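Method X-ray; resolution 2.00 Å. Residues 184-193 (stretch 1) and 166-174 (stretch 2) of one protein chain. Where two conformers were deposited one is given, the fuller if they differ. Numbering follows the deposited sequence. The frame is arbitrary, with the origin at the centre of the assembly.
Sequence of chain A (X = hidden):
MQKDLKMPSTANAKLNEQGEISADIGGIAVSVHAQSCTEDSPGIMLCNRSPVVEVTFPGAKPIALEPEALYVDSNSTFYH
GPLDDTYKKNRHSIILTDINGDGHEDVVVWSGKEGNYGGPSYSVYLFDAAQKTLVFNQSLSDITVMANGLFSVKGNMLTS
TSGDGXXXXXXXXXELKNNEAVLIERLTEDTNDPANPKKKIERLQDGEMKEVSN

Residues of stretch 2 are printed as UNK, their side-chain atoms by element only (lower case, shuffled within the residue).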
# COMPACT_ATOMS: atom_id res chain seq x y z
N ILE A 184 17.69 -0.63 1.80
CA ILE A 184 19.05 -0.13 1.57
C ILE A 184 19.51 0.91 2.59
O ILE A 184 20.68 1.24 2.64
CB ILE A 184 19.23 0.45 0.16
CG1 ILE A 184 18.26 1.62 -0.09
CG2 ILE A 184 19.04 -0.64 -0.90
CD1 ILE A 184 18.72 2.51 -1.22
N GLU A 185 18.58 1.43 3.39
CA GLU A 185 18.90 2.48 4.34
C GLU A 185 17.83 2.56 5.41
O GLU A 185 16.63 2.59 5.11
CB GLU A 185 19.01 3.83 3.65
CG GLU A 185 19.53 4.94 4.55
CD GLU A 185 19.38 6.30 3.92
OE1 GLU A 185 18.33 6.93 4.13
OE2 GLU A 185 20.31 6.73 3.22
N ARG A 186 18.27 2.59 6.66
CA ARG A 186 17.39 2.81 7.80
C ARG A 186 17.98 3.94 8.64
O ARG A 186 19.11 3.81 9.15
CB ARG A 186 17.23 1.54 8.63
CG ARG A 186 16.26 1.72 9.79
CD ARG A 186 16.27 0.60 10.81
NE ARG A 186 16.09 -0.74 10.26
CZ ARG A 186 14.95 -1.25 9.80
NH1 ARG A 186 13.84 -0.52 9.75
NH2 ARG A 186 14.92 -2.49 9.34
N LEU A 187 17.23 5.04 8.77
CA LEU A 187 17.61 6.19 9.58
C LEU A 187 16.76 6.19 10.85
O LEU A 187 15.55 6.31 10.77
CB LEU A 187 17.38 7.51 8.82
CG LEU A 187 18.03 7.75 7.46
CD1 LEU A 187 17.86 9.21 7.05
CD2 LEU A 187 19.50 7.36 7.43
N THR A 188 17.40 6.03 12.00
CA THR A 188 16.70 6.05 13.29
C THR A 188 17.03 7.34 14.02
O THR A 188 18.20 7.63 14.29
CB THR A 188 17.09 4.85 14.17
OG1 THR A 188 16.82 3.63 13.47
CG2 THR A 188 16.30 4.85 15.49
N GLU A 189 16.01 8.13 14.33
CA GLU A 189 16.18 9.36 15.09
C GLU A 189 15.54 9.21 16.46
O GLU A 189 14.39 8.82 16.56
CB GLU A 189 15.55 10.54 14.37
CG GLU A 189 16.10 10.77 12.97
CD GLU A 189 15.79 12.16 12.46
OE1 GLU A 189 14.77 12.75 12.90
OE2 GLU A 189 16.58 12.67 11.62
N ASP A 190 16.31 9.52 17.50
CA ASP A 190 15.86 9.42 18.89
C ASP A 190 15.92 10.82 19.53
O ASP A 190 17.02 11.36 19.75
CB ASP A 190 16.74 8.42 19.64
CG ASP A 190 16.31 8.18 21.09
OD1 ASP A 190 15.61 9.03 21.69
OD2 ASP A 190 16.69 7.12 21.63
N THR A 191 14.75 11.40 19.79
CA THR A 191 14.63 12.74 20.39
C THR A 191 14.04 12.68 21.81
O THR A 191 13.39 13.63 22.25
CB THR A 191 13.77 13.64 19.47
OG1 THR A 191 14.39 13.72 18.19
CG2 THR A 191 13.63 15.06 20.03
N ASN A 192 14.29 11.59 22.52
CA ASN A 192 13.83 11.46 23.92
C ASN A 192 14.43 12.56 24.82
O ASN A 192 13.75 13.09 25.71
CB ASN A 192 14.13 10.06 24.47
CG ASN A 192 13.05 9.05 24.09
OD1 ASN A 192 11.88 9.24 24.38
ND2 ASN A 192 13.46 7.97 23.44
N ASP A 193 15.71 12.87 24.57
CA ASP A 193 16.36 14.05 25.13
C ASP A 193 16.46 15.10 24.01
O ASP A 193 17.39 15.06 23.20
CB ASP A 193 17.75 13.71 25.68
CG ASP A 193 18.46 14.91 26.29
OD1 ASP A 193 17.94 16.04 26.22
OD2 ASP A 193 19.57 14.72 26.85
N UNK A 166 6.21 8.99 18.87
CA UNK A 166 6.59 9.98 19.88
C UNK A 166 7.94 10.60 19.55
O UNK A 166 8.02 11.57 18.80
c UNK A 166 6.61 9.33 21.28
s UNK A 166 5.00 8.77 21.90
N UNK A 167 9.00 10.00 20.09
CA UNK A 167 10.37 10.49 20.07
C UNK A 167 11.34 9.59 19.28
O UNK A 167 12.52 9.90 19.17
s UNK A 167 10.13 9.01 22.36
c UNK A 167 10.83 10.45 21.52
N UNK A 168 10.85 8.44 18.83
CA UNK A 168 11.65 7.55 17.99
C UNK A 168 10.97 7.45 16.64
O UNK A 168 9.82 7.05 16.54
c UNK A 168 12.78 6.31 19.86
c UNK A 168 12.52 5.22 17.63
c UNK A 168 12.99 5.03 20.64
c UNK A 168 11.87 6.16 18.63
N UNK A 169 11.70 7.87 15.60
CA UNK A 169 11.21 7.82 14.23
C UNK A 169 12.19 7.04 13.40
O UNK A 169 13.41 7.25 13.51
c UNK A 169 10.17 10.11 14.44
c UNK A 169 11.08 9.23 13.66
c UNK A 169 8.82 10.13 14.55
n UNK A 169 10.63 11.12 15.26
n UNK A 169 8.50 11.14 15.43
c UNK A 169 9.61 11.72 15.83
N UNK A 170 11.67 6.14 12.58
CA UNK A 170 12.49 5.33 11.69
C UNK A 170 12.09 5.63 10.26
O UNK A 170 10.90 5.64 9.94
c UNK A 170 12.67 3.56 13.45
c UNK A 170 13.25 3.01 11.06
c UNK A 170 12.35 3.83 11.99
N UNK A 171 13.08 5.92 9.42
CA UNK A 171 12.85 6.28 8.03
C UNK A 171 13.56 5.26 7.17
O UNK A 171 14.78 5.21 7.14
c UNK A 171 12.76 8.76 8.62
c UNK A 171 11.54 9.33 8.31
c UNK A 171 13.36 7.70 7.73
c UNK A 171 13.43 9.19 9.77
c UNK A 171 10.99 10.30 9.13
c UNK A 171 11.66 10.72 10.26
c UNK A 171 12.88 10.16 10.58
N UNK A 172 12.78 4.44 6.48
CA UNK A 172 13.30 3.34 5.67
C UNK A 172 13.26 3.68 4.19
O UNK A 172 12.31 4.29 3.71
o UNK A 172 12.09 0.53 7.67
c UNK A 172 12.85 1.40 7.21
o UNK A 172 13.91 1.70 7.77
c UNK A 172 12.48 2.07 5.92
N UNK A 173 14.32 3.28 3.48
CA UNK A 173 14.37 3.41 2.04
C UNK A 173 14.66 2.03 1.46
O UNK A 173 15.60 1.33 1.89
c UNK A 173 15.43 4.44 1.59
c UNK A 173 15.56 4.48 0.06
o UNK A 173 15.06 5.75 2.06
N UNK A 174 13.82 1.63 0.51
CA UNK A 174 13.92 0.35 -0.18
C UNK A 174 14.21 0.65 -1.63
O UNK A 174 13.67 1.61 -2.20
c UNK A 174 12.16 -2.65 2.93
o UNK A 174 11.29 -2.22 5.09
c UNK A 174 11.33 -0.45 3.48
c UNK A 174 12.61 -0.43 -0.11
c UNK A 174 11.59 -1.77 3.84
c UNK A 174 12.24 -0.89 1.28
c UNK A 174 11.66 -0.02 2.20
c UNK A 174 12.49 -2.20 1.67
O HOH W 1 12.55 11.30 16.89
O HOH W 2 16.02 6.02 4.74

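Position 166 carries one carbon and then one sulfur, the side chain of cysteine; C166 lies in the loop before the strand and touches nothing on stretch 1. Position 167 has the same two atoms, with its CA-to-CB bond pointing toward stretch 1, and its sulfur comes 2.7 Å from N192 OD1. It is C167, whose backbone O accepts a hydrogen bond from T191 N at 2.8 Å.

At 168, where the strand begins, four carbons fork at the first and one arm runs two carbons long; the first carbon of that longer arm lies 4.2 Å from D190 CG and 4.0 Å from N192 ND2. This is isoleucine, and I168 pairs with D190. Position 169 shows one carbon and then a five-membered ring of three carbons and two nitrogens, which only histidine provides. H169 and E189 exchange backbone hydrogen bonds, H169 N to E189 O at 3.0 Å and E189 N to H169 O at 2.9 Å, while a water joins H169 ND1 (2.5 Å) to E189 O (3.1 Å).

Position 170 has one carbon carrying two more, one of them 3.5 Å from R186 CG. This is valine; V170 CG1 also lies at the edge of the R186 guanidinium, near its plane. At 171, one carbon leads to a bare six-carbon ring; its CB lies 4.2 Å from L187 CB, and a ring carbon 4.0 Å from E189 OE1. The residue is phenylalanine, F171.

Position 172 has two carbons, the second bearing two oxygens, a short carboxylate; one of the oxygens sits 2.9 Å from R186 NH1, a salt bridge. This is aspartate, D172. At 173 one carbon carries an oxygen and a carbon; the terminal carbon lies 3.9 Å from I184 CD1 and the oxygen 4.0 Å from E185 OE1. By covalent pattern this is threonine, T173. T173 OG1 donates to a water at 2.9 Å; that water donates to E185 OE1 at 2.6 Å and to F171 O at 2.8 Å. Position 174 ends the stretch with a six-carbon ring bearing one oxygen, tyrosine; the CA-to-CB bond of Y174 points away.

The backbone sets the register. In this antiparallel pair, E185, L187 and E189 form the hydrogen-bonded pairs with T173, F171 and H169, and those side chains share one face; R186, T188 and D190 share the other with D172, V170 and I168. The E185 N to T173 O bond is weak at 3.3 Å, but I184 N also reaches that oxygen, at 2.9 Å. Each face mixes chemistry: a salt bridge beside aliphatic contacts on one, an apolar pair flanked by water-linked polar groups on the other.

Stretch 2 (166-174) CCIHVFDTY
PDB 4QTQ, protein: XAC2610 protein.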